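Non-structural protein 2 (Human respiratory syncytial virus A, PDB 7LDK) probably suppresses the type I interferon response of the host, acting together with viral NS1 to repress activation and nuclear entry of IRF3. Local coordinates at residues Thr26-Leu31 with Lys80-Tyr85; Glu47-Lys52 with Asp101-Cys106; Gln57-Phe62 with Pro93-Ile98; Glu105-Lys110 with Ile118-Leu123. One frame throughout, in Å; residues are numbered along the deposited sequence.

Interaction 1 (Thr26-Leu31 with Lys80-Tyr85); sequences TTITSL and KKYTEY
The ring of Y82 is the flat element on which this helix-helix contact is built, and I28 lies over one face of it. The CG1 atom of I28 sits 4.1 Å from the ring centroid of Y82, in a direction 15° off the ring normal, which is the geometry of a CH-pi contact, displaced toward the rim. I28 has CG1 anti to its carbonyl carbon and then runs on extended (chi2 -171°), so CD1 reaches the root of the tyrosine, 3.8 Å from Y82 CB. The two side chains therefore slide past each other in opposite senses. The same I28 CD1 also meets Y85 CD2 at 3.9 Å; because Y85 holds CG anti to its backbone N whereas Y82 holds CG anti to its carbonyl carbon, the two rings leave successive turns differently, with the isoleucine tip between the root of Y82 and the CD2 side of the Y85 ring. The supporting elements are helix 24-35 and the long helix 55-89 of this three-helix, three-stranded fold, which cross steeply, their short segments making 104° at an axis separation of 11.6 Å. Farther out on the Y82 ring, two side chains cross the direction of the tyrosine side chain at about a right angle: L31 brings CD1 to 3.5 Å from Y82 CE2, and T27 lays its methyl CG2, anti to the backbone N, 3.6 Å from Y82 OH. L24, one turn before I28, touches both tyrosines, while Y85 stacks on Y89 and L31 also packs against L70 and V74 elsewhere on helix 55-89.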
loop_
_atom_site.group_PDB
_atom_site.type_symbol
_atom_site.label_atom_id
_atom_site.label_comp_id
_atom_site.label_asym_id
_atom_site.label_seq_id
_atom_site.Cartn_x
_atom_site.Cartn_y
_atom_site.Cartn_z
ATOM N N THR A 26 8.072 -9.816 -8.128
ATOM C CA THR A 26 8.592 -10.411 -6.857
ATOM C C THR A 26 9.276 -9.328 -6.013
ATOM O O THR A 26 8.909 -9.165 -4.840
ATOM C CB THR A 26 9.601 -11.546 -7.084
ATOM O OG1 THR A 26 9.257 -12.262 -8.270
ATOM C CG2 THR A 26 9.697 -12.491 -5.902
ATOM N N THR A 27 10.245 -8.623 -6.609
ATOM C CA THR A 27 11.025 -7.517 -5.991
ATOM C C THR A 27 10.088 -6.483 -5.372
ATOM O O THR A 27 10.337 -6.079 -4.219
ATOM C CB THR A 27 11.879 -6.805 -7.040
ATOM O OG1 THR A 27 12.555 -7.848 -7.745
ATOM C CG2 THR A 27 12.824 -5.792 -6.424
ATOM N N ILE A 28 9.065 -6.063 -6.128
ATOM C CA ILE A 28 8.125 -4.976 -5.724
ATOM C C ILE A 28 7.227 -5.476 -4.591
ATOM O O ILE A 28 7.040 -4.705 -3.643
ATOM C CB ILE A 28 7.280 -4.430 -6.887
ATOM C CG1 ILE A 28 8.122 -3.798 -7.996
ATOM C CG2 ILE A 28 6.297 -3.418 -6.329
ATOM C CD1 ILE A 28 7.325 -3.065 -9.051
ATOM N N THR A 29 6.662 -6.684 -4.698
ATOM C CA THR A 29 5.801 -7.312 -3.660
ATOM C C THR A 29 6.594 -7.430 -2.360
ATOM O O THR A 29 6.019 -7.167 -1.290
ATOM C CB THR A 29 5.271 -8.690 -4.093
ATOM O OG1 THR A 29 4.578 -8.510 -5.325
ATOM C CG2 THR A 29 4.306 -9.316 -3.108
ATOM N N SER A 30 7.860 -7.817 -2.470
ATOM C CA SER A 30 8.804 -7.932 -1.336
ATOM C C SER A 30 8.983 -6.570 -0.656
ATOM O O SER A 30 8.967 -6.518 0.587
ATOM C CB SER A 30 10.107 -8.484 -1.788
ATOM O OG SER A 30 10.775 -9.038 -0.678
ATOM N N LEU A 31 9.158 -5.508 -1.447
ATOM C CA LEU A 31 9.261 -4.114 -0.938
ATOM C C LEU A 31 7.955 -3.719 -0.247
ATOM O O LEU A 31 8.011 -3.076 0.796
ATOM C CB LEU A 31 9.552 -3.168 -2.108
ATOM C CG LEU A 31 10.981 -3.184 -2.627
ATOM C CD1 LEU A 31 11.027 -2.511 -3.991
ATOM C CD2 LEU A 31 11.919 -2.521 -1.627
ATOM N N LYS A 80 10.889 5.316 -10.612
ATOM C CA LYS A 80 10.304 5.597 -11.943
ATOM C C LYS A 80 10.081 4.275 -12.700
ATOM O O LYS A 80 9.107 4.199 -13.448
ATOM C CB LYS A 80 11.217 6.561 -12.706
ATOM C CG LYS A 80 10.544 7.489 -13.709
ATOM C CD LYS A 80 10.918 7.257 -15.177
ATOM C CE LYS A 80 12.402 7.237 -15.457
ATOM N NZ LYS A 80 12.944 8.614 -15.522
ATOM N N LYS A 81 10.957 3.276 -12.537
ATOM C CA LYS A 81 10.820 1.946 -13.199
ATOM C C LYS A 81 9.554 1.292 -12.661
ATOM O O LYS A 81 8.745 0.824 -13.463
ATOM C CB LYS A 81 11.930 0.938 -12.855
ATOM C CG LYS A 81 13.271 1.109 -13.511
ATOM C CD LYS A 81 13.373 0.481 -14.869
ATOM C CE LYS A 81 14.707 0.815 -15.526
ATOM N NZ LYS A 81 14.553 1.098 -16.974
ATOM N N TYR A 82 9.443 1.220 -11.330
ATOM C CA TYR A 82 8.379 0.501 -10.599
ATOM C C TYR A 82 7.032 1.183 -10.883
ATOM O O TYR A 82 6.062 0.468 -11.091
ATOM C CB TYR A 82 8.714 0.426 -9.107
ATOM C CG TYR A 82 9.968 -0.335 -8.736
ATOM C CD1 TYR A 82 10.639 -1.143 -9.639
ATOM C CD2 TYR A 82 10.477 -0.273 -7.447
ATOM C CE1 TYR A 82 11.792 -1.831 -9.286
ATOM C CE2 TYR A 82 11.611 -0.974 -7.071
ATOM C CZ TYR A 82 12.279 -1.759 -7.992
ATOM O OH TYR A 82 13.418 -2.431 -7.644
ATOM N N THR A 83 6.954 2.512 -10.910
ATOM C CA THR A 83 5.678 3.222 -11.185
ATOM C C THR A 83 5.237 2.948 -12.632
ATOM O O THR A 83 4.049 2.740 -12.840
ATOM C CB THR A 83 5.710 4.727 -10.882
ATOM O OG1 THR A 83 6.649 5.353 -11.737
ATOM C CG2 THR A 83 6.013 5.037 -9.437
ATOM N N GLU A 84 6.135 2.939 -13.604
ATOM C CA GLU A 84 5.763 2.677 -15.026
ATOM C C GLU A 84 5.399 1.183 -15.155
ATOM O O GLU A 84 4.507 0.851 -15.956
ATOM C CB GLU A 84 6.859 3.143 -16.001
ATOM C CG GLU A 84 7.085 4.651 -16.016
ATOM C CD GLU A 84 8.300 5.157 -16.787
ATOM O OE1 GLU A 84 9.252 4.365 -17.040
ATOM O OE2 GLU A 84 8.293 6.359 -17.149
ATOM N N TYR A 85 6.015 0.310 -14.356
ATOM C CA TYR A 85 5.678 -1.134 -14.301
ATOM C C TYR A 85 4.264 -1.327 -13.732
ATOM O O TYR A 85 3.529 -2.170 -14.252
ATOM C CB TYR A 85 6.688 -1.929 -13.476
ATOM C CG TYR A 85 6.464 -3.414 -13.574
ATOM C CD1 TYR A 85 6.754 -4.092 -14.748
ATOM C CD2 TYR A 85 5.910 -4.137 -12.532
ATOM C CE1 TYR A 85 6.557 -5.461 -14.868
ATOM C CE2 TYR A 85 5.681 -5.501 -12.635
ATOM C CZ TYR A 85 6.020 -6.166 -13.803
ATOM O OH TYR A 85 5.824 -7.512 -13.908
#

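Interaction 2 (Glu47-Lys52 with Asp101-Cys106); sequences ECIVRK and DGFLEC
The carbonyl oxygen C48 O is held by two donors, the backbone N of L53 and a water molecule. The first bond belongs to a Schellman motif that ends helix 38-50, in which K52 takes positive phi (48°) and its N turns back weakly on I49 O. The second is a bridge to the strand: the water donates to C48 O at 2.9 Å and accepts from L104 N at 2.7 Å. Helix end and strand 103-110 are thus tied through solvent rather than directly. Around this bridge the side chains pack in two groups. On the buried side C48, with SG anti to its carbonyl carbon, sets CB 3.4 Å from L104 O and SG 4.3 Å from L104 CB. On the more exposed side the F103 ring is met by I49 and K52. The branch methyl I49 CG2 comes within 4.0 Å of F103 CD1, the side chains crossing at about a right angle, and I49 O lies near the ring plane at the edge, 3.9 Å from F103 CE1. K52, its CG anti to the backbone N and its chain extended beyond, crosses obliquely, CG 3.8 Å from F103 CE1 and CE over one face; the same chain runs past G102 O. D101 and G102 both have positive phi, with angles close to those of a type I' turn, and G102 N bonds to N99 OD1. Toward the core, A58 of helix 55-89 touches both C48 and L104, C106 N bonds to N45 OD1 of helix 38-50, and strand 103-110 continues beside strand 94-100.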
loop_
_atom_site.group_PDB
_atom_site.type_symbol
_atom_site.label_atom_id
_atom_site.label_comp_id
_atom_site.label_asym_id
_atom_site.label_seq_id
_atom_site.Cartn_x
_atom_site.Cartn_y
_atom_site.Cartn_z
ATOM N N GLU A 47 -5.398 9.165 10.262
ATOM C CA GLU A 47 -5.849 10.205 9.298
ATOM C C GLU A 47 -7.311 9.967 8.930
ATOM O O GLU A 47 -8.031 10.935 8.758
ATOM C CB GLU A 47 -5.019 10.243 8.008
ATOM C CG GLU A 47 -3.537 10.604 8.179
ATOM C CD GLU A 47 -3.189 11.605 9.293
ATOM O OE1 GLU A 47 -3.832 12.717 9.334
ATOM O OE2 GLU A 47 -2.284 11.281 10.163
ATOM N N CYS A 48 -7.743 8.714 8.824
ATOM C CA CYS A 48 -9.132 8.349 8.444
ATOM C C CYS A 48 -10.121 8.874 9.477
ATOM O O CYS A 48 -11.154 9.391 9.068
ATOM C CB CYS A 48 -9.298 6.845 8.286
ATOM S SG CYS A 48 -8.599 6.205 6.739
ATOM N N ILE A 49 -9.827 8.719 10.769
ATOM C CA ILE A 49 -10.760 9.181 11.840
ATOM C C ILE A 49 -10.605 10.688 11.989
ATOM O O ILE A 49 -11.618 11.394 11.996
ATOM C CB ILE A 49 -10.492 8.497 13.181
ATOM C CG1 ILE A 49 -10.468 6.986 13.042
ATOM C CG2 ILE A 49 -11.517 8.940 14.211
ATOM C CD1 ILE A 49 -10.977 6.320 14.266
ATOM N N VAL A 50 -9.367 11.138 12.161
ATOM C CA VAL A 50 -9.041 12.555 12.455
ATOM C C VAL A 50 -9.670 13.456 11.395
ATOM O O VAL A 50 -10.185 14.474 11.773
ATOM C CB VAL A 50 -7.513 12.728 12.562
ATOM C CG1 VAL A 50 -7.030 14.096 12.094
ATOM C CG2 VAL A 50 -7.020 12.392 13.970
ATOM N N ARG A 51 -9.651 13.074 10.121
ATOM C CA ARG A 51 -10.136 13.915 8.995
ATOM C C ARG A 51 -11.401 13.316 8.360
ATOM O O ARG A 51 -11.844 13.848 7.359
ATOM C CB ARG A 51 -9.000 14.064 7.988
ATOM C CG ARG A 51 -8.749 15.494 7.527
ATOM C CD ARG A 51 -7.459 15.615 6.717
ATOM N NE ARG A 51 -6.230 15.744 7.530
ATOM C CZ ARG A 51 -5.265 14.809 7.702
ATOM N NH1 ARG A 51 -4.231 15.085 8.491
ATOM N NH2 ARG A 51 -5.354 13.607 7.131
ATOM N N LYS A 52 -11.955 12.247 8.926
ATOM C CA LYS A 52 -13.241 11.612 8.522
ATOM C C LYS A 52 -13.291 11.411 7.009
ATOM O O LYS A 52 -14.208 11.863 6.370
ATOM C CB LYS A 52 -14.444 12.416 9.015
ATOM C CG LYS A 52 -15.696 11.557 9.095
ATOM C CD LYS A 52 -16.921 12.191 9.674
ATOM C CE LYS A 52 -18.061 11.191 9.683
ATOM N NZ LYS A 52 -19.030 11.452 10.780
ATOM N N ASP A 101 -19.359 3.145 10.718
ATOM C CA ASP A 101 -20.310 4.246 11.014
ATOM C C ASP A 101 -19.751 5.564 10.463
ATOM O O ASP A 101 -19.850 6.591 11.137
ATOM C CB ASP A 101 -20.605 4.322 12.518
ATOM C CG ASP A 101 -22.104 4.400 12.797
ATOM O OD1 ASP A 101 -22.862 4.391 11.790
ATOM O OD2 ASP A 101 -22.522 4.444 14.005
ATOM N N GLY A 102 -19.162 5.545 9.274
ATOM C CA GLY A 102 -18.669 6.764 8.599
ATOM C C GLY A 102 -17.187 6.988 8.832
ATOM O O GLY A 102 -16.616 7.905 8.176
ATOM N N PHE A 103 -16.582 6.180 9.707
ATOM C CA PHE A 103 -15.125 6.166 9.989
ATOM C C PHE A 103 -14.495 4.914 9.389
ATOM O O PHE A 103 -14.933 3.811 9.749
ATOM C CB PHE A 103 -14.912 6.219 11.488
ATOM C CG PHE A 103 -15.446 7.486 12.083
ATOM C CD1 PHE A 103 -14.752 8.666 11.887
ATOM C CD2 PHE A 103 -16.604 7.505 12.850
ATOM C CE1 PHE A 103 -15.196 9.842 12.469
ATOM C CE2 PHE A 103 -17.078 8.690 13.386
ATOM C CZ PHE A 103 -16.374 9.859 13.192
ATOM N N LEU A 104 -13.580 5.091 8.438
ATOM C CA LEU A 104 -12.952 3.962 7.721
ATOM C C LEU A 104 -11.789 3.424 8.541
ATOM O O LEU A 104 -11.139 4.173 9.275
ATOM C CB LEU A 104 -12.487 4.413 6.342
ATOM C CG LEU A 104 -13.591 4.817 5.374
ATOM C CD1 LEU A 104 -13.004 5.361 4.108
ATOM C CD2 LEU A 104 -14.488 3.662 5.063
ATOM N N GLU A 105 -11.590 2.122 8.454
ATOM C CA GLU A 105 -10.430 1.401 9.021
ATOM C C GLU A 105 -9.803 0.589 7.887
ATOM O O GLU A 105 -10.550 -0.103 7.204
ATOM C CB GLU A 105 -10.863 0.482 10.154
ATOM C CG GLU A 105 -9.664 -0.075 10.907
ATOM C CD GLU A 105 -9.840 -1.366 11.691
ATOM O OE1 GLU A 105 -11.025 -1.821 11.871
ATOM O OE2 GLU A 105 -8.774 -1.925 12.089
ATOM N N CYS A 106 -8.492 0.692 7.683
ATOM C CA CYS A 106 -7.742 -0.168 6.752
ATOM C C CYS A 106 -7.365 -1.435 7.502
ATOM O O CYS A 106 -6.725 -1.322 8.545
ATOM C CB CYS A 106 -6.501 0.524 6.217
ATOM S SG CYS A 106 -5.650 -0.470 4.962
HETATM O O HOH W 1 -12.936 7.557 7.626
#

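Interaction 3 (Gln57-Phe62 with Pro93-Ile98); sequences QATFTF and PMPIFI
Helix 55-89 lies across the three-stranded antiparallel sheet, and here it packs on the outer strand 94-100, the short segments running 139° apart in direction at an axis separation of 8.7 Å. The two surfaces match by shape. P95 and F97, two apart on the strand, rise toward the helix as bumps; A58, T59 and F62 supply the relief that receives them. The proline ring fits under the broad face of F62, with P95 CB 3.6 Å from the ring centroid and 11° off the normal, a CH-pi contact over the centre of the ring. F62 reaches there with CG anti to its backbone N (chi1 -180°), and F40 of helix 38-50 meets the same ring edge-to-face. One turn back, the short side chain of A58 lets the tip of F97 come close to the helix, CZ lying 3.4 Å from A58 CB. T59 borders this contact: its OG1, which is hydrogen-bonded to E55 O in its own helix, stands near the plane of the F97 ring at the edge. At the other end of the contact P93 O lies near the plane of the F62 ring, at its edge, 4.1 Å from F62 CE2.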
loop_
_atom_site.group_PDB
_atom_site.type_symbol
_atom_site.label_atom_id
_atom_site.label_comp_id
_atom_site.label_asym_id
_atom_site.label_seq_id
_atom_site.Cartn_x
_atom_site.Cartn_y
_atom_site.Cartn_z
ATOM N N GLN A 57 -10.663 9.406 -0.652
ATOM C CA GLN A 57 -9.655 10.208 0.084
ATOM C C GLN A 57 -8.695 9.281 0.826
ATOM O O GLN A 57 -7.477 9.566 0.839
ATOM C CB GLN A 57 -10.346 11.136 1.070
ATOM C CG GLN A 57 -11.209 12.166 0.386
ATOM C CD GLN A 57 -11.993 12.963 1.389
ATOM O OE1 GLN A 57 -12.794 12.423 2.150
ATOM N NE2 GLN A 57 -11.819 14.270 1.339
ATOM N N ALA A 58 -9.229 8.248 1.483
ATOM C CA ALA A 58 -8.414 7.298 2.259
ATOM C C ALA A 58 -7.467 6.597 1.290
ATOM O O ALA A 58 -6.283 6.483 1.591
ATOM C CB ALA A 58 -9.294 6.327 3.005
ATOM N N THR A 59 -7.970 6.149 0.151
ATOM C CA THR A 59 -7.159 5.447 -0.870
ATOM C C THR A 59 -6.022 6.374 -1.310
ATOM O O THR A 59 -4.857 5.920 -1.387
ATOM C CB THR A 59 -8.040 4.988 -2.027
ATOM O OG1 THR A 59 -8.987 4.077 -1.491
ATOM C CG2 THR A 59 -7.265 4.258 -3.084
ATOM N N PHE A 60 -6.343 7.631 -1.600
ATOM C CA PHE A 60 -5.342 8.619 -2.049
ATOM C C PHE A 60 -4.250 8.721 -0.976
ATOM O O PHE A 60 -3.053 8.549 -1.291
ATOM C CB PHE A 60 -6.039 9.945 -2.336
ATOM C CG PHE A 60 -5.112 11.012 -2.833
ATOM C CD1 PHE A 60 -4.848 11.137 -4.186
ATOM C CD2 PHE A 60 -4.518 11.906 -1.958
ATOM C CE1 PHE A 60 -4.021 12.143 -4.656
ATOM C CE2 PHE A 60 -3.675 12.902 -2.431
ATOM C CZ PHE A 60 -3.425 13.016 -3.781
ATOM N N THR A 61 -4.656 8.977 0.267
ATOM C CA THR A 61 -3.747 9.101 1.430
ATOM C C THR A 61 -2.897 7.838 1.546
ATOM O O THR A 61 -1.698 7.945 1.787
ATOM C CB THR A 61 -4.533 9.347 2.714
ATOM O OG1 THR A 61 -5.165 10.598 2.498
ATOM C CG2 THR A 61 -3.658 9.396 3.941
ATOM N N PHE A 62 -3.514 6.675 1.374
ATOM C CA PHE A 62 -2.824 5.368 1.407
ATOM C C PHE A 62 -1.711 5.371 0.358
ATOM O O PHE A 62 -0.592 5.037 0.694
ATOM C CB PHE A 62 -3.825 4.231 1.203
ATOM C CG PHE A 62 -3.172 2.878 1.238
ATOM C CD1 PHE A 62 -3.046 2.193 2.425
ATOM C CD2 PHE A 62 -2.638 2.305 0.093
ATOM C CE1 PHE A 62 -2.444 0.947 2.461
ATOM C CE2 PHE A 62 -2.011 1.070 0.138
ATOM C CZ PHE A 62 -1.926 0.391 1.319
ATOM N N PRO A 93 0.143 -2.043 -4.358
ATOM C CA PRO A 93 -0.875 -2.514 -3.431
ATOM C C PRO A 93 -2.093 -1.592 -3.397
ATOM O O PRO A 93 -1.952 -0.412 -3.649
ATOM C CB PRO A 93 -0.153 -2.477 -2.077
ATOM C CG PRO A 93 0.816 -1.353 -2.239
ATOM C CD PRO A 93 1.331 -1.557 -3.645
ATOM N N MET A 94 -3.246 -2.185 -3.112
ATOM C CA MET A 94 -4.542 -1.502 -2.872
ATOM C C MET A 94 -4.972 -1.783 -1.437
ATOM O O MET A 94 -4.856 -2.903 -0.943
ATOM C CB MET A 94 -5.638 -2.040 -3.794
ATOM C CG MET A 94 -5.462 -1.755 -5.253
ATOM S SD MET A 94 -6.329 -3.076 -6.166
ATOM C CE MET A 94 -5.108 -3.436 -7.437
ATOM N N PRO A 95 -5.528 -0.782 -0.732
ATOM C CA PRO A 95 -5.998 -0.983 0.628
ATOM C C PRO A 95 -7.405 -1.594 0.665
ATOM O O PRO A 95 -8.185 -1.312 -0.172
ATOM C CB PRO A 95 -5.992 0.460 1.130
ATOM C CG PRO A 95 -6.466 1.265 -0.055
ATOM C CD PRO A 95 -5.807 0.575 -1.226
ATOM N N ILE A 96 -7.670 -2.433 1.647
ATOM C CA ILE A 96 -9.026 -2.942 1.992
ATOM C C ILE A 96 -9.518 -2.137 3.192
ATOM O O ILE A 96 -8.877 -2.273 4.237
ATOM C CB ILE A 96 -8.977 -4.432 2.351
ATOM C CG1 ILE A 96 -8.265 -5.267 1.289
ATOM C CG2 ILE A 96 -10.381 -4.920 2.628
ATOM C CD1 ILE A 96 -8.803 -5.045 -0.106
ATOM N N PHE A 97 -10.581 -1.346 3.026
ATOM C CA PHE A 97 -11.191 -0.513 4.084
ATOM C C PHE A 97 -12.486 -1.149 4.558
ATOM O O PHE A 97 -13.204 -1.702 3.720
ATOM C CB PHE A 97 -11.515 0.877 3.551
ATOM C CG PHE A 97 -10.301 1.708 3.284
ATOM C CD1 PHE A 97 -9.475 2.105 4.322
ATOM C CD2 PHE A 97 -9.990 2.095 2.001
ATOM C CE1 PHE A 97 -8.342 2.863 4.085
ATOM C CE2 PHE A 97 -8.862 2.862 1.768
ATOM C CZ PHE A 97 -8.028 3.224 2.807
ATOM N N ILE A 98 -12.811 -1.027 5.835
ATOM C CA ILE A 98 -14.201 -1.292 6.299
ATOM C C ILE A 98 -14.743 -0.015 6.896
ATOM O O ILE A 98 -13.953 0.795 7.266
ATOM C CB ILE A 98 -14.282 -2.486 7.266
ATOM C CG1 ILE A 98 -13.581 -2.230 8.594
ATOM C CG2 ILE A 98 -13.740 -3.727 6.565
ATOM C CD1 ILE A 98 -13.400 -3.492 9.403
#

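Interaction 4 (Glu105-Lys110 with Ile118-Leu123); sequences ECIGIK and IYKYDL
The backbones come closest, CA to CA, at G108, where strands 103-110 and 118-119 run antiparallel. I109 and I118 form a hydrogen-bonded pair: I118 N donates to I109 O at 2.8 Å, nearly along the C=O axis, and I109 N returns a bond to I118 O at 3.0 Å. At the adjoining non-hydrogen-bonded pair, G108 and Y119 bring their CA atoms to 4.1 Å, and G108 CA also faces I118 O. A third bond, K120 N to I107 O at 2.9 Å, is straight at the hydrogen (171°), but its donor stands above the carbonyl plane. I109 and I118 share one sheet face, where I109 CD1 meets L123 CD2 at 4.2 Å. The loose side is the other one. There I107 CD1 and Y119 CE1 lie 3.8 Å apart, the two side chains side by side, with I107 O at the edge of the tyrosine ring in its plane. Beyond it the extended K120 chain crosses E105 at about a right angle, and NZ makes only a weak salt bridge with OE2, 3.4 Å long; the other carboxylate oxygen of E105 bonds to H100 NE2. The arrangement is a beta hairpin whose second strand turns through a 3-10 segment into the DLNP motif, which probably binds host MAP1B.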
loop_
_atom_site.group_PDB
_atom_site.type_symbol
_atom_site.label_atom_id
_atom_site.label_comp_id
_atom_site.label_asym_id
_atom_site.label_seq_id
_atom_site.Cartn_x
_atom_site.Cartn_y
_atom_site.Cartn_z
ATOM N N GLU A 105 -11.590 2.122 8.454
ATOM C CA GLU A 105 -10.430 1.401 9.021
ATOM C C GLU A 105 -9.803 0.589 7.887
ATOM O O GLU A 105 -10.550 -0.103 7.204
ATOM C CB GLU A 105 -10.863 0.482 10.154
ATOM C CG GLU A 105 -9.664 -0.075 10.907
ATOM C CD GLU A 105 -9.840 -1.366 11.691
ATOM O OE1 GLU A 105 -11.025 -1.821 11.871
ATOM O OE2 GLU A 105 -8.774 -1.925 12.089
ATOM N N CYS A 106 -8.492 0.692 7.683
ATOM C CA CYS A 106 -7.742 -0.168 6.752
ATOM C C CYS A 106 -7.365 -1.435 7.502
ATOM O O CYS A 106 -6.725 -1.322 8.545
ATOM C CB CYS A 106 -6.501 0.524 6.217
ATOM S SG CYS A 106 -5.650 -0.470 4.962
ATOM N N ILE A 107 -7.789 -2.594 6.995
ATOM C CA ILE A 107 -7.669 -3.910 7.674
ATOM C C ILE A 107 -6.751 -4.829 6.888
ATOM O O ILE A 107 -6.584 -5.967 7.323
ATOM C CB ILE A 107 -9.044 -4.549 7.848
ATOM C CG1 ILE A 107 -9.756 -4.713 6.511
ATOM C CG2 ILE A 107 -9.840 -3.732 8.840
ATOM C CD1 ILE A 107 -10.560 -5.952 6.446
ATOM N N GLY A 108 -6.191 -4.334 5.792
ATOM C CA GLY A 108 -5.165 -5.059 5.028
ATOM C C GLY A 108 -4.999 -4.482 3.629
ATOM O O GLY A 108 -5.528 -3.371 3.345
ATOM N N ILE A 109 -4.285 -5.234 2.786
ATOM C CA ILE A 109 -3.917 -4.832 1.401
ATOM C C ILE A 109 -4.078 -6.024 0.464
ATOM O O ILE A 109 -3.854 -7.141 0.931
ATOM C CB ILE A 109 -2.476 -4.293 1.374
ATOM C CG1 ILE A 109 -1.462 -5.358 1.798
ATOM C CG2 ILE A 109 -2.356 -3.053 2.240
ATOM C CD1 ILE A 109 -0.061 -4.840 1.920
ATOM N N LYS A 110 -4.458 -5.763 -0.783
ATOM C CA LYS A 110 -4.132 -6.610 -1.955
ATOM C C LYS A 110 -2.753 -6.191 -2.454
ATOM O O LYS A 110 -2.626 -5.118 -3.029
ATOM C CB LYS A 110 -5.115 -6.369 -3.096
ATOM C CG LYS A 110 -6.439 -7.049 -2.964
ATOM C CD LYS A 110 -7.138 -7.095 -4.270
ATOM C CE LYS A 110 -6.483 -8.020 -5.271
ATOM N NZ LYS A 110 -6.648 -9.433 -4.875
ATOM N N ILE A 118 -3.799 -9.672 2.212
ATOM C CA ILE A 118 -3.130 -9.854 3.531
ATOM C C ILE A 118 -3.832 -8.962 4.560
ATOM O O ILE A 118 -3.867 -7.733 4.348
ATOM C CB ILE A 118 -1.629 -9.496 3.447
ATOM C CG1 ILE A 118 -0.953 -10.229 2.287
ATOM C CG2 ILE A 118 -0.918 -9.752 4.784
ATOM C CD1 ILE A 118 0.407 -9.692 1.948
ATOM N N TYR A 119 -4.306 -9.552 5.655
ATOM C CA TYR A 119 -4.966 -8.808 6.752
ATOM C C TYR A 119 -3.902 -8.282 7.716
ATOM O O TYR A 119 -2.839 -8.856 7.791
ATOM C CB TYR A 119 -6.070 -9.658 7.394
ATOM C CG TYR A 119 -7.201 -9.903 6.432
ATOM C CD1 TYR A 119 -7.874 -8.837 5.884
ATOM C CD2 TYR A 119 -7.550 -11.157 5.998
ATOM C CE1 TYR A 119 -8.885 -8.997 4.957
ATOM C CE2 TYR A 119 -8.562 -11.336 5.063
ATOM C CZ TYR A 119 -9.231 -10.252 4.529
ATOM O OH TYR A 119 -10.185 -10.348 3.554
ATOM N N LYS A 120 -4.212 -7.156 8.369
ATOM C CA LYS A 120 -3.453 -6.465 9.441
ATOM C C LYS A 120 -2.769 -7.488 10.353
ATOM O O LYS A 120 -1.569 -7.301 10.615
ATOM C CB LYS A 120 -4.407 -5.578 10.254
ATOM C CG LYS A 120 -5.583 -6.306 10.943
ATOM C CD LYS A 120 -6.578 -5.371 11.614
ATOM C CE LYS A 120 -7.858 -6.040 12.070
ATOM N NZ LYS A 120 -8.604 -5.176 13.031
ATOM N N TYR A 121 -3.489 -8.525 10.812
ATOM C CA TYR A 121 -2.942 -9.504 11.791
ATOM C C TYR A 121 -1.699 -10.209 11.224
ATOM O O TYR A 121 -0.987 -10.824 12.022
ATOM C CB TYR A 121 -3.955 -10.541 12.307
ATOM C CG TYR A 121 -4.864 -11.273 11.341
ATOM C CD1 TYR A 121 -4.422 -12.186 10.392
ATOM C CD2 TYR A 121 -6.241 -11.147 11.481
ATOM C CE1 TYR A 121 -5.309 -12.848 9.546
ATOM C CE2 TYR A 121 -7.140 -11.830 10.679
ATOM C CZ TYR A 121 -6.679 -12.659 9.679
ATOM O OH TYR A 121 -7.635 -13.274 8.916
ATOM N N ASP A 122 -1.429 -10.112 9.918
ATOM C CA ASP A 122 -0.386 -10.899 9.209
ATOM C C ASP A 122 0.680 -9.965 8.624
ATOM O O ASP A 122 1.577 -10.475 7.925
ATOM C CB ASP A 122 -1.035 -11.761 8.116
ATOM C CG ASP A 122 -1.273 -13.218 8.501
ATOM O OD1 ASP A 122 -1.362 -13.541 9.704
ATOM O OD2 ASP A 122 -1.263 -14.041 7.585
ATOM N N LEU A 123 0.599 -8.659 8.902
ATOM C CA LEU A 123 1.606 -7.662 8.461
ATOM C C LEU A 123 2.702 -7.561 9.521
ATOM O O LEU A 123 2.426 -7.892 10.693
ATOM C CB LEU A 123 0.933 -6.302 8.259
ATOM C CG LEU A 123 -0.099 -6.236 7.141
ATOM C CD1 LEU A 123 -0.758 -4.888 7.120
ATOM C CD2 LEU A 123 0.514 -6.500 5.780
#

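In the fold
The sheet joins three of the four contacts. Interactions 2 and 4 share E105 and C106 on strand 103-110, their centres about 16 Å apart, and interaction 3 lies about 11 Å from the centre of each. A probable backbone hydrogen bond from I98 N to E105 O (2.8 Å) links interaction 3 to both, and F62 CZ packs on I109 CG2 at 3.6 Å, so helix 55-89 also reaches the middle strand. Interaction 1 stands apart, about 29 Å from interaction 2 between centres, yet uses the same long helix as interaction 3, about 18 Å away. Only interaction 4 holds residues of the DLNP motif, D122 and L123.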